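Local coordinates for protein serine proteinase inhibitor A (Sagittaria sagittifolia, PDB 3E8L) that probably inhibits trypsin and chymotrypsin at the same time through two reactive sites, and kallikrein weakly, as a Kunitz-type inhibitor of beta-trefoil fold, at residues Thr31-Ala36 against Gln180-Asp185; Val141-Ala146 against His176-Phe181; Leu43-Lys48 against Arg63-Gly68. The protein carries 2 engineered substitutions. One frame throughout, in Å; residues are numbered along the deposited sequence.

Contact 1: Thr31-Ala36 against Gln180-Asp185. Engineered in segment 180-185: Gln180 (natural residue Arg).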
ATOM      1  N   THR A  31      13.056  10.038   9.855  1.00 26.37           N
ATOM      2  CA  THR A  31      11.936  10.406  10.705  1.00 26.31           C
ATOM      3  C   THR A  31      11.185  11.539  10.019  1.00 26.40           C
ATOM      4  O   THR A  31      11.743  12.239   9.163  1.00 26.50           O
ATOM      5  CB  THR A  31      12.388  10.794  12.137  1.00 26.40           C
ATOM      6  OG1 THR A  31      13.359  11.849  12.082  1.00 26.17           O
ATOM      7  CG2 THR A  31      13.000   9.581  12.858  1.00 25.31           C
ATOM      8  N   ILE A  32       9.918  11.707  10.359  1.00 27.09           N
ATOM      9  CA  ILE A  32       9.124  12.783   9.780  1.00 28.04           C
ATOM     10  C   ILE A  32       8.830  13.791  10.901  1.00 29.47           C
ATOM     11  O   ILE A  32       8.093  13.503  11.827  1.00 29.80           O
ATOM     12  CB  ILE A  32       7.845  12.240   9.061  1.00 27.57           C
ATOM     13  CG1 ILE A  32       8.214  11.237   7.949  1.00 27.42           C
ATOM     14  CG2 ILE A  32       7.007  13.370   8.514  1.00 26.38           C
ATOM     15  CD1 ILE A  32       7.018  10.564   7.252  1.00 27.03           C
ATOM     16  N   GLN A  33       9.455  14.957  10.833  1.00 31.58           N
ATOM     17  CA  GLN A  33       9.342  15.949  11.895  1.00 33.74           C
ATOM     18  C   GLN A  33       8.388  17.048  11.487  1.00 34.53           C
ATOM     19  O   GLN A  33       8.411  17.476  10.343  1.00 35.36           O
ATOM     20  CB  GLN A  33      10.710  16.560  12.211  1.00 33.88           C
ATOM     21  CG  GLN A  33      11.378  16.042  13.511  1.00 37.39           C
ATOM     22  CD  GLN A  33      11.982  14.631  13.370  1.00 42.21           C
ATOM     23  OE1 GLN A  33      12.427  14.243  12.290  1.00 45.43           O
ATOM     24  NE2 GLN A  33      12.001  13.869  14.463  1.00 42.62           N
ATOM     25  N   SER A  34       7.546  17.501  12.412  1.00 35.56           N
ATOM     26  CA  SER A  34       6.747  18.706  12.184  1.00 36.51           C
ATOM     27  C   SER A  34       7.653  19.921  12.065  1.00 37.38           C
ATOM     28  O   SER A  34       8.554  20.116  12.883  1.00 37.46           O
ATOM     29  CB  SER A  34       5.741  18.928  13.305  1.00 36.45           C
ATOM     30  OG  SER A  34       5.217  20.246  13.241  1.00 37.20           O
ATOM     31  N   ALA A  35       7.423  20.724  11.036  1.00 38.53           N
ATOM     32  CA  ALA A  35       8.277  21.866  10.755  1.00 39.86           C
ATOM     33  C   ALA A  35       7.718  23.155  11.334  1.00 40.69           C
ATOM     34  O   ALA A  35       8.074  24.243  10.897  1.00 41.08           O
ATOM     35  CB  ALA A  35       8.494  22.004   9.261  1.00 39.58           C
ATOM     36  N   ALA A  36       6.830  23.022  12.314  1.00 41.78           N
ATOM     37  CA  ALA A  36       6.227  24.180  12.964  1.00 42.82           C
ATOM     38  C   ALA A  36       7.231  24.842  13.897  1.00 43.63           C
ATOM     39  O   ALA A  36       7.919  24.165  14.662  1.00 43.88           O
ATOM     40  CB  ALA A  36       4.979  23.767  13.729  1.00 42.62           C
ATOM     41  N   GLN A 180       9.246  18.054   7.778  1.00 26.39           N
ATOM     42  CA  GLN A 180      10.549  17.848   7.182  1.00 26.44           C
ATOM     43  C   GLN A 180      10.901  16.375   7.312  1.00 26.26           C
ATOM     44  O   GLN A 180      10.452  15.693   8.225  1.00 25.60           O
ATOM     45  CB  GLN A 180      11.623  18.689   7.875  1.00 26.38           C
ATOM     46  CG  GLN A 180      11.648  20.152   7.475  1.00 27.73           C
ATOM     47  CD  GLN A 180      12.923  20.853   7.902  1.00 28.53           C
ATOM     48  OE1 GLN A 180      13.740  21.241   7.069  1.00 27.90           O
ATOM     49  NE2 GLN A 180      13.091  21.031   9.202  1.00 27.56           N
ATOM     50  N   PHE A 181      11.709  15.891   6.384  1.00 26.22           N
ATOM     51  CA  PHE A 181      12.286  14.559   6.466  1.00 26.36           C
ATOM     52  C   PHE A 181      13.698  14.700   7.001  1.00 27.33           C
ATOM     53  O   PHE A 181      14.442  15.567   6.565  1.00 27.41           O
ATOM     54  CB  PHE A 181      12.263  13.871   5.110  1.00 25.53           C
ATOM     55  CG  PHE A 181      10.891  13.715   4.544  1.00 23.37           C
ATOM     56  CD1 PHE A 181      10.316  14.730   3.792  1.00 20.35           C
ATOM     57  CD2 PHE A 181      10.176  12.547   4.749  1.00 22.75           C
ATOM     58  CE1 PHE A 181       9.058  14.588   3.258  1.00 20.80           C
ATOM     59  CE2 PHE A 181       8.908  12.383   4.210  1.00 21.75           C
ATOM     60  CZ  PHE A 181       8.342  13.411   3.469  1.00 21.29           C
ATOM     61  N   GLN A 182      14.036  13.862   7.976  1.00 28.94           N
ATOM     62  CA  GLN A 182      15.289  13.950   8.729  1.00 30.17           C
ATOM     63  C   GLN A 182      15.931  12.579   8.658  1.00 30.53           C
ATOM     64  O   GLN A 182      15.252  11.584   8.921  1.00 30.87           O
ATOM     65  CB  GLN A 182      14.962  14.251  10.181  1.00 30.28           C
ATOM     66  CG  GLN A 182      16.135  14.692  11.055  1.00 33.34           C
ATOM     67  CD  GLN A 182      16.187  16.203  11.193  1.00 37.55           C
ATOM     68  OE1 GLN A 182      15.139  16.862  11.319  1.00 39.08           O
ATOM     69  NE2 GLN A 182      17.400  16.772  11.134  1.00 37.52           N
ATOM     70  N   LYS A 183      17.211  12.489   8.311  1.00 30.98           N
ATOM     71  CA  LYS A 183      17.792  11.153   8.196  1.00 32.01           C
ATOM     72  C   LYS A 183      17.905  10.449   9.551  1.00 33.25           C
ATOM     73  O   LYS A 183      17.960  11.107  10.590  1.00 32.98           O
ATOM     74  CB  LYS A 183      19.090  11.077   7.372  1.00 31.49           C
ATOM     75  CG  LYS A 183      19.823  12.355   7.047  1.00 30.58           C
ATOM     76  CD  LYS A 183      20.940  12.019   6.040  1.00 29.80           C
ATOM     77  CE  LYS A 183      21.778  13.217   5.607  1.00 27.14           C
ATOM     78  NZ  LYS A 183      21.016  14.243   4.850  1.00 24.54           N
ATOM     79  N   PHE A 184      17.916   9.125   9.531  1.00 34.94           N
ATOM     80  CA  PHE A 184      17.941   8.350  10.757  1.00 36.62           C
ATOM     81  C   PHE A 184      19.194   7.500  10.872  1.00 37.71           C
ATOM     82  O   PHE A 184      19.701   6.989   9.881  1.00 38.30           O
ATOM     83  CB  PHE A 184      16.701   7.465  10.841  1.00 36.87           C
ATOM     84  CG  PHE A 184      16.645   6.617  12.074  1.00 37.45           C
ATOM     85  CD1 PHE A 184      16.048   7.086  13.222  1.00 37.45           C
ATOM     86  CD2 PHE A 184      17.186   5.347  12.079  1.00 38.16           C
ATOM     87  CE1 PHE A 184      15.991   6.309  14.348  1.00 38.31           C
ATOM     88  CE2 PHE A 184      17.134   4.569  13.204  1.00 38.82           C
ATOM     89  CZ  PHE A 184      16.535   5.052  14.340  1.00 39.28           C
ATOM     90  N   ASP A 185      19.831   7.613  12.018  1.00 20.00           N
ATOM     91  CA  ASP A 185      20.833   6.669  12.492  1.00 20.00           C
ATOM     92  C   ASP A 185      22.021   7.435  13.029  1.00 20.00           C
ATOM     93  O   ASP A 185      21.885   8.585  13.445  1.00 41.06           O
ATOM     94  CB  ASP A 185      21.262   5.699  11.402  1.00 20.00           C
ATOM     95  CG  ASP A 185      22.551   6.112  10.725  1.00 20.00           C
ATOM     96  OD1 ASP A 185      23.650   5.772  11.235  1.00 20.00           O
ATOM     97  OD2 ASP A 185      22.470   6.772   9.668  1.00 20.00           O
TER
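Four backbone hydrogen bonds pair Thr31-Gln33 with Gln180-Gln182 as an antiparallel ladder. Thr31 and Gln182 form one hydrogen-bonded pair and Gln33 and Gln180 the next, each residue giving its N-H to the other's carbonyl; the straightest bond, Gln180 N to Gln33 O, is 2.8 Å long with 164° at the hydrogen. Between them lies the non-hydrogen-bonded pair Ile32-Phe181.

On the face of Thr31, Gln33 and Gln182, one side-chain bond runs along the strand. Thr31 OG1, set between backbone N and carbonyl carbon (chi1 56°), donates to a lone pair of Gln33 OE1 at 2.6 Å, in the amide plane. The Gln33 chain, bent at chi2, also places OE1 3.3 Å from Gln182 CB, while OG1 lies alongside the same methylene. A valine in place of Thr31 would remove the OG1 hydroxyl and would probably leave the Gln33 amide less firmly oriented.

Apolar contact joins Ile32 CG1 to Phe181 CE2 on the other face, 4.0 Å apart, the two side chains running side by side. Thr31 CG2 meets Phe184 CD1, and Ala35 CB reaches CG of the engineered Gln180.

The Phe181 ring meets Phe69 nearly perpendicularly. Strands 30-34 and 179-183, the first and last of the chain, pair here and bring the two ends of the beta-trefoil together.

Contact 2: Val141-Ala146 against His176-Phe181. Engineered in segment 176-181: Gln180 (natural residue Arg).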
ATOM      1  N   VAL A 141      10.351  21.722   3.265  1.00 27.67           N
ATOM      2  CA  VAL A 141       9.190  21.716   4.150  1.00 27.38           C
ATOM      3  C   VAL A 141       7.980  21.354   3.295  1.00 27.90           C
ATOM      4  O   VAL A 141       7.731  21.990   2.257  1.00 28.01           O
ATOM      5  CB  VAL A 141       8.964  23.101   4.842  1.00 27.32           C
ATOM      6  CG1 VAL A 141       7.797  23.037   5.790  1.00 27.18           C
ATOM      7  CG2 VAL A 141      10.182  23.545   5.611  1.00 26.08           C
ATOM      8  N   TYR A 142       7.228  20.336   3.715  1.00 27.98           N
ATOM      9  CA  TYR A 142       6.209  19.768   2.844  1.00 28.32           C
ATOM     10  C   TYR A 142       4.867  19.542   3.500  1.00 29.01           C
ATOM     11  O   TYR A 142       4.767  19.436   4.712  1.00 29.28           O
ATOM     12  CB  TYR A 142       6.707  18.450   2.230  1.00 27.69           C
ATOM     13  CG  TYR A 142       8.051  18.588   1.550  1.00 27.29           C
ATOM     14  CD1 TYR A 142       8.146  19.032   0.226  1.00 24.26           C
ATOM     15  CD2 TYR A 142       9.233  18.294   2.242  1.00 25.96           C
ATOM     16  CE1 TYR A 142       9.376  19.170  -0.399  1.00 23.96           C
ATOM     17  CE2 TYR A 142      10.469  18.438   1.635  1.00 25.72           C
ATOM     18  CZ  TYR A 142      10.541  18.877   0.305  1.00 25.75           C
ATOM     19  OH  TYR A 142      11.780  19.013  -0.303  1.00 23.79           O
ATOM     20  N   LYS A 143       3.840  19.470   2.663  1.00 30.01           N
ATOM     21  CA  LYS A 143       2.525  19.022   3.070  1.00 30.82           C
ATOM     22  C   LYS A 143       2.376  17.592   2.577  1.00 30.76           C
ATOM     23  O   LYS A 143       2.779  17.291   1.448  1.00 30.99           O
ATOM     24  CB  LYS A 143       1.444  19.930   2.455  1.00 31.35           C
ATOM     25  CG  LYS A 143       1.068  21.120   3.353  1.00 33.80           C
ATOM     26  CD  LYS A 143       0.199  22.162   2.657  1.00 37.28           C
ATOM     27  CE  LYS A 143       1.004  23.366   2.215  1.00 39.86           C
ATOM     28  NZ  LYS A 143       0.270  24.669   2.422  1.00 42.45           N
ATOM     29  N   LEU A 144       1.824  16.709   3.410  1.00 30.04           N
ATOM     30  CA  LEU A 144       1.519  15.363   2.951  1.00 29.47           C
ATOM     31  C   LEU A 144       0.109  15.290   2.361  1.00 29.07           C
ATOM     32  O   LEU A 144      -0.791  16.014   2.785  1.00 29.07           O
ATOM     33  CB  LEU A 144       1.675  14.337   4.077  1.00 29.32           C
ATOM     34  CG  LEU A 144       3.021  14.321   4.804  1.00 30.82           C
ATOM     35  CD1 LEU A 144       2.980  13.383   6.028  1.00 29.20           C
ATOM     36  CD2 LEU A 144       4.195  13.997   3.852  1.00 30.31           C
ATOM     37  N   ALA A 145      -0.070  14.403   1.386  1.00 28.20           N
ATOM     38  CA  ALA A 145      -1.386  14.100   0.822  1.00 27.28           C
ATOM     39  C   ALA A 145      -1.562  12.589   0.738  1.00 26.86           C
ATOM     40  O   ALA A 145      -0.598  11.839   0.609  1.00 26.31           O
ATOM     41  CB  ALA A 145      -1.548  14.741  -0.534  1.00 26.94           C
ATOM     42  N   ALA A 146      -2.801  12.145   0.849  1.00 26.91           N
ATOM     43  CA  ALA A 146      -3.099  10.723   0.986  1.00 27.07           C
ATOM     44  C   ALA A 146      -3.895  10.274  -0.224  1.00 27.09           C
ATOM     45  O   ALA A 146      -4.935  10.850  -0.510  1.00 27.41           O
ATOM     46  CB  ALA A 146      -3.874  10.463   2.274  1.00 26.06           C
ATOM     47  N   HIS A 176      -3.678  22.732   9.380  1.00 28.23           N
ATOM     48  CA  HIS A 176      -2.478  22.861   8.570  1.00 28.25           C
ATOM     49  C   HIS A 176      -1.308  22.186   9.296  1.00 27.74           C
ATOM     50  O   HIS A 176      -1.070  22.434  10.477  1.00 27.33           O
ATOM     51  CB  HIS A 176      -2.251  24.362   8.328  1.00 29.04           C
ATOM     52  CG  HIS A 176      -0.969  24.706   7.632  1.00 31.46           C
ATOM     53  ND1 HIS A 176       0.148  25.157   8.309  1.00 33.57           N
ATOM     54  CD2 HIS A 176      -0.640  24.713   6.317  1.00 33.44           C
ATOM     55  CE1 HIS A 176       1.119  25.401   7.444  1.00 34.37           C
ATOM     56  NE2 HIS A 176       0.664  25.144   6.227  1.00 35.10           N
ATOM     57  N   PHE A 177      -0.614  21.295   8.594  1.00 27.52           N
ATOM     58  CA  PHE A 177       0.474  20.503   9.162  1.00 27.41           C
ATOM     59  C   PHE A 177       1.555  20.350   8.096  1.00 27.56           C
ATOM     60  O   PHE A 177       1.268  19.875   6.992  1.00 27.98           O
ATOM     61  CB  PHE A 177      -0.066  19.132   9.591  1.00 27.06           C
ATOM     62  CG  PHE A 177       0.927  18.260  10.319  1.00 28.14           C
ATOM     63  CD1 PHE A 177       1.223  18.486  11.681  1.00 28.97           C
ATOM     64  CD2 PHE A 177       1.533  17.179   9.671  1.00 28.11           C
ATOM     65  CE1 PHE A 177       2.129  17.665  12.379  1.00 27.50           C
ATOM     66  CE2 PHE A 177       2.445  16.351  10.355  1.00 28.48           C
ATOM     67  CZ  PHE A 177       2.742  16.597  11.713  1.00 28.60           C
ATOM     68  N   THR A 178       2.775  20.742   8.398  1.00 20.00           N
ATOM     69  CA  THR A 178       3.870  20.681   7.465  1.00 20.00           C
ATOM     70  C   THR A 178       5.034  19.916   8.072  1.00 20.00           C
ATOM     71  O   THR A 178       5.155  19.854   9.248  1.00 27.60           O
ATOM     72  CB  THR A 178       4.268  22.068   6.926  1.00 20.00           C
ATOM     73  OG1 THR A 178       4.913  22.815   7.915  1.00 20.00           O
ATOM     74  CG2 THR A 178       3.148  22.831   6.550  1.00 20.00           C
ATOM     75  N   VAL A 179       5.834  19.249   7.261  1.00 26.72           N
ATOM     76  CA  VAL A 179       6.879  18.387   7.781  1.00 26.32           C
ATOM     77  C   VAL A 179       8.225  18.578   7.118  1.00 26.61           C
ATOM     78  O   VAL A 179       8.339  19.174   6.054  1.00 26.78           O
ATOM     79  CB  VAL A 179       6.503  16.903   7.663  1.00 26.18           C
ATOM     80  CG1 VAL A 179       5.210  16.620   8.387  1.00 25.95           C
ATOM     81  CG2 VAL A 179       6.409  16.496   6.211  1.00 25.54           C
ATOM     82  N   GLN A 180       9.246  18.054   7.778  1.00 26.39           N
ATOM     83  CA  GLN A 180      10.549  17.848   7.182  1.00 26.44           C
ATOM     84  C   GLN A 180      10.901  16.375   7.312  1.00 26.26           C
ATOM     85  O   GLN A 180      10.452  15.693   8.225  1.00 25.60           O
ATOM     86  CB  GLN A 180      11.623  18.689   7.875  1.00 26.38           C
ATOM     87  CG  GLN A 180      11.648  20.152   7.475  1.00 27.73           C
ATOM     88  CD  GLN A 180      12.923  20.853   7.902  1.00 28.53           C
ATOM     89  OE1 GLN A 180      13.740  21.241   7.069  1.00 27.90           O
ATOM     90  NE2 GLN A 180      13.091  21.031   9.202  1.00 27.56           N
ATOM     91  N   PHE A 181      11.709  15.891   6.384  1.00 26.22           N
ATOM     92  CA  PHE A 181      12.286  14.559   6.466  1.00 26.36           C
ATOM     93  C   PHE A 181      13.698  14.700   7.001  1.00 27.33           C
ATOM     94  O   PHE A 181      14.442  15.567   6.565  1.00 27.41           O
ATOM     95  CB  PHE A 181      12.263  13.871   5.110  1.00 25.53           C
ATOM     96  CG  PHE A 181      10.891  13.715   4.544  1.00 23.37           C
ATOM     97  CD1 PHE A 181      10.316  14.730   3.792  1.00 20.35           C
ATOM     98  CD2 PHE A 181      10.176  12.547   4.749  1.00 22.75           C
ATOM     99  CE1 PHE A 181       9.058  14.588   3.258  1.00 20.80           C
ATOM    100  CE2 PHE A 181       8.908  12.383   4.210  1.00 21.75           C
ATOM    101  CZ  PHE A 181       8.342  13.411   3.469  1.00 21.29           C
TER
HETATM  102  O   HOH W   1       2.632  26.205   4.031  1.00 38.33           O
HETATM  103  O   HOH W   2       0.539  17.475   5.734  1.00 26.70           O
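Tyr142 and Val179 satisfy each other's backbone in a single antiparallel bridge. Tyr142 N donates to Val179 O, and Val179 N returns a bond to Tyr142 O, both 2.8 Å long and in the plane of the accepting carbonyl. Each acceptor also takes a CA-H contact: Val141 CA lies 3.3 Å from Val179 O, and Thr178 CA approaches Tyr142 O.

One water accepts from Leu144 N at 2.8 Å and donates to Phe177 O, so both backbone groups are satisfied by water where the two segments have separated. A second accepts from Lys143 NZ and bonds His176 NE2 at 3.1 Å, in the plane of the imidazole; the lysine chain, bent at its last two torsions, crosses the histidine at about a right angle. The Tyr142 hydroxyl finds its partner elsewhere, in the backbone N of Val12.

Among apolar groups, Tyr142 CD2 meets the Phe181 ring edge at CE1, 3.8 Å away, and Leu144 CD2 lies 4.1 Å from Val179 CG2.

With the short strand segments at 95° to one another, the single bridge joins the last strand of the beta-trefoil, 179-183, to strand 142-147, the end strand of the sheet it shares with strand 130-135, while Val179 packs on Ile32 of strand 30-34.

Contact 3: Leu43-Lys48 against Arg63-Gly68. Engineered in segment 43-48: Arg47 (natural residue His).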
ATOM      1  N   LEU A  43       7.008  12.055  14.035  1.00 30.29           N
ATOM      2  CA  LEU A  43       5.872  11.190  13.872  1.00 29.00           C
ATOM      3  C   LEU A  43       6.144   9.805  14.460  1.00 29.01           C
ATOM      4  O   LEU A  43       7.266   9.292  14.411  1.00 28.75           O
ATOM      5  CB  LEU A  43       5.510  11.112  12.400  1.00 28.70           C
ATOM      6  CG  LEU A  43       4.347  11.989  11.970  1.00 27.34           C
ATOM      7  CD1 LEU A  43       4.320  13.315  12.696  1.00 28.67           C
ATOM      8  CD2 LEU A  43       4.426  12.178  10.490  1.00 26.09           C
ATOM      9  N   SER A  44       5.098   9.210  15.024  1.00 28.76           N
ATOM     10  CA  SER A  44       5.217   7.975  15.784  1.00 28.28           C
ATOM     11  C   SER A  44       3.857   7.259  15.855  1.00 28.17           C
ATOM     12  O   SER A  44       2.908   7.673  15.198  1.00 27.40           O
ATOM     13  CB  SER A  44       5.765   8.293  17.180  1.00 27.94           C
ATOM     14  OG  SER A  44       6.099   7.109  17.873  1.00 27.43           O
ATOM     15  N   THR A  45       3.771   6.199  16.653  1.00 28.72           N
ATOM     16  CA  THR A  45       2.547   5.394  16.744  1.00 29.29           C
ATOM     17  C   THR A  45       1.887   5.431  18.125  1.00 30.16           C
ATOM     18  O   THR A  45       2.576   5.437  19.155  1.00 29.51           O
ATOM     19  CB  THR A  45       2.827   3.913  16.463  1.00 29.32           C
ATOM     20  OG1 THR A  45       3.869   3.460  17.345  1.00 29.91           O
ATOM     21  CG2 THR A  45       3.215   3.684  15.027  1.00 27.47           C
ATOM     22  N   LEU A  46       0.549   5.448  18.118  1.00 31.02           N
ATOM     23  CA  LEU A  46      -0.286   5.170  19.295  1.00 31.85           C
ATOM     24  C   LEU A  46      -1.111   3.932  19.016  1.00 32.60           C
ATOM     25  O   LEU A  46      -1.916   3.926  18.076  1.00 33.11           O
ATOM     26  CB  LEU A  46      -1.275   6.296  19.562  1.00 31.39           C
ATOM     27  CG  LEU A  46      -0.893   7.583  20.263  1.00 32.38           C
ATOM     28  CD1 LEU A  46      -2.129   8.481  20.325  1.00 31.91           C
ATOM     29  CD2 LEU A  46      -0.365   7.282  21.670  1.00 33.08           C
ATOM     30  N   ARG A  47      -0.952   2.895  19.827  1.00 33.23           N
ATOM     31  CA  ARG A  47      -1.757   1.698  19.625  1.00 34.42           C
ATOM     32  C   ARG A  47      -3.255   2.018  19.467  1.00 34.22           C
ATOM     33  O   ARG A  47      -3.840   2.771  20.245  1.00 33.84           O
ATOM     34  CB  ARG A  47      -1.526   0.656  20.737  1.00 34.92           C
ATOM     35  CG  ARG A  47      -0.150   0.002  20.668  1.00 37.93           C
ATOM     36  CD  ARG A  47      -0.100  -1.347  21.375  1.00 42.55           C
ATOM     37  NE  ARG A  47       1.284  -1.800  21.560  1.00 44.83           N
ATOM     38  CZ  ARG A  47       1.977  -1.680  22.697  1.00 46.73           C
ATOM     39  NH1 ARG A  47       3.232  -2.117  22.756  1.00 47.38           N
ATOM     40  NH2 ARG A  47       1.425  -1.131  23.779  1.00 46.63           N
ATOM     41  N   LYS A  48      -3.844   1.443  18.428  1.00 34.15           N
ATOM     42  CA  LYS A  48      -5.275   1.431  18.235  1.00 33.96           C
ATOM     43  C   LYS A  48      -5.814   0.026  18.528  1.00 34.04           C
ATOM     44  O   LYS A  48      -6.546  -0.180  19.483  1.00 33.86           O
ATOM     45  CB  LYS A  48      -5.586   1.854  16.801  1.00 33.79           C
ATOM     46  CG  LYS A  48      -7.042   1.906  16.440  1.00 33.36           C
ATOM     47  CD  LYS A  48      -7.208   2.547  15.071  1.00 33.89           C
ATOM     48  CE  LYS A  48      -8.491   2.049  14.385  1.00 32.62           C
ATOM     49  NZ  LYS A  48      -9.704   2.639  14.979  1.00 30.29           N
ATOM     50  N   ARG A  63      11.884  10.804  20.193  1.00 46.11           N
ATOM     51  CA  ARG A  63      12.379  10.490  18.880  1.00 45.53           C
ATOM     52  C   ARG A  63      11.172  10.027  18.100  1.00 43.80           C
ATOM     53  O   ARG A  63      10.280   9.382  18.650  1.00 44.19           O
ATOM     54  CB  ARG A  63      13.416   9.376  18.956  1.00 45.94           C
ATOM     55  N   GLY A  64      11.127  10.374  16.824  1.00 41.69           N
ATOM     56  CA  GLY A  64      10.080   9.854  15.987  1.00 38.67           C
ATOM     57  C   GLY A  64      10.512   8.465  15.578  1.00 36.76           C
ATOM     58  O   GLY A  64      11.624   8.048  15.843  1.00 36.16           O
ATOM     59  N   LEU A  65       9.627   7.741  14.929  1.00 35.07           N
ATOM     60  CA  LEU A  65       9.969   6.463  14.369  1.00 33.66           C
ATOM     61  C   LEU A  65      10.518   6.632  12.989  1.00 32.27           C
ATOM     62  O   LEU A  65      10.180   7.535  12.288  1.00 31.85           O
ATOM     63  CB  LEU A  65       8.799   5.517  14.350  1.00 33.34           C
ATOM     64  CG  LEU A  65       8.199   4.932  15.600  1.00 34.70           C
ATOM     65  CD1 LEU A  65       6.873   4.415  15.249  1.00 35.83           C
ATOM     66  CD2 LEU A  65       9.007   3.839  16.144  1.00 33.16           C
ATOM     67  N   PRO A  66      11.417   5.753  12.631  1.00 31.31           N
ATOM     68  CA  PRO A  66      12.006   5.728  11.294  1.00 30.31           C
ATOM     69  C   PRO A  66      10.991   5.274  10.260  1.00 29.80           C
ATOM     70  O   PRO A  66      10.232   4.351  10.523  1.00 30.02           O
ATOM     71  CB  PRO A  66      13.114   4.673  11.417  1.00 30.31           C
ATOM     72  CG  PRO A  66      13.290   4.408  12.857  1.00 29.77           C
ATOM     73  CD  PRO A  66      12.014   4.731  13.514  1.00 30.91           C
ATOM     74  N   VAL A  67      10.985   5.910   9.092  1.00 29.38           N
ATOM     75  CA  VAL A  67      10.069   5.562   8.017  1.00 28.58           C
ATOM     76  C   VAL A  67      10.839   5.231   6.746  1.00 28.50           C
ATOM     77  O   VAL A  67      11.749   5.946   6.360  1.00 28.88           O
ATOM     78  CB  VAL A  67       9.088   6.714   7.696  1.00 28.99           C
ATOM     79  CG1 VAL A  67       7.962   6.229   6.773  1.00 28.23           C
ATOM     80  CG2 VAL A  67       8.511   7.343   8.967  1.00 28.37           C
ATOM     81  N   GLY A  68      10.455   4.145   6.085  1.00 28.47           N
ATOM     82  CA  GLY A  68      10.987   3.797   4.765  1.00 26.91           C
ATOM     83  C   GLY A  68       9.963   4.163   3.710  1.00 26.11           C
ATOM     84  O   GLY A  68       8.747   4.054   3.939  1.00 26.11           O
TER
HETATM   85  O   HOH W   3       8.957   9.772  12.298  1.00 24.15           O
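The backbones of Leu43-Ser44 and Gly64-Leu65 meet through one direct hydrogen bond, Leu65 N to Leu43 O, 2.9 Å long with 159° at the hydrogen and running nearly along the C=O axis.

Leu65 is the side chain that carries the contact. Its CG stands anti to the carbonyl carbon (chi1 -69°), and CD1 reaches Thr45 CG2 at 3.7 Å, the two side chains crossing at about a right angle. Thr45 OG1 is similarly near this methyl. Ser44, its OG anti to the backbone N (chi1 -171°), brings the hydroxyl to 3.8 Å from Leu65 CG, an oxygen against hydrocarbon. The Leu43 side chain instead leads away from Leu65, toward Phe177 and Leu170, while Phe89 of strand 84-89 packs on both Leu65 and Thr45. The contact joins the start of strand 43-49 to the loop leading into strand 67-70 of the beta-trefoil.

Chemically, the join combines a doubly gripped carbonyl with a small patch in which the Leu65 methyl and CG meet a threonine methyl and two hydroxyl oxygens. A water donates to Leu43 O and to Leu65 O (water oxygen 2.7 Å from Leu43 O) and bridges the two carbonyls. Gly64 passes close to the same acceptor, its CA 3.3 Å from Leu43 O; a beta carbon in this backbone conformation would clash with the oxygen. With two donors, Leu43 O would probably have its peptide group polarised.

How the contacts relate
Contacts 1 and 2 share Gln180 and Phe181 on strand 179-183, with centres about 10 Å apart. They also touch directly: Ala35 N probably hydrogen-bonds Thr178 O, and Ala35 packs on Val141. Contact 3, its centre about 11 Å from that of contact 1, is nested in the chain loop that contact 1 closes; Ile32 O and Leu43 N link them through a probable hydrogen bond. Contacts 2 and 3, with centres about 15 Å apart, follow in series and meet where Phe177 packs on Leu43. The last strand, shared by contacts 1 and 2, thus brings the first strand and strand 142-147 together in one beta-trefoil, the inhibitor's scaffold.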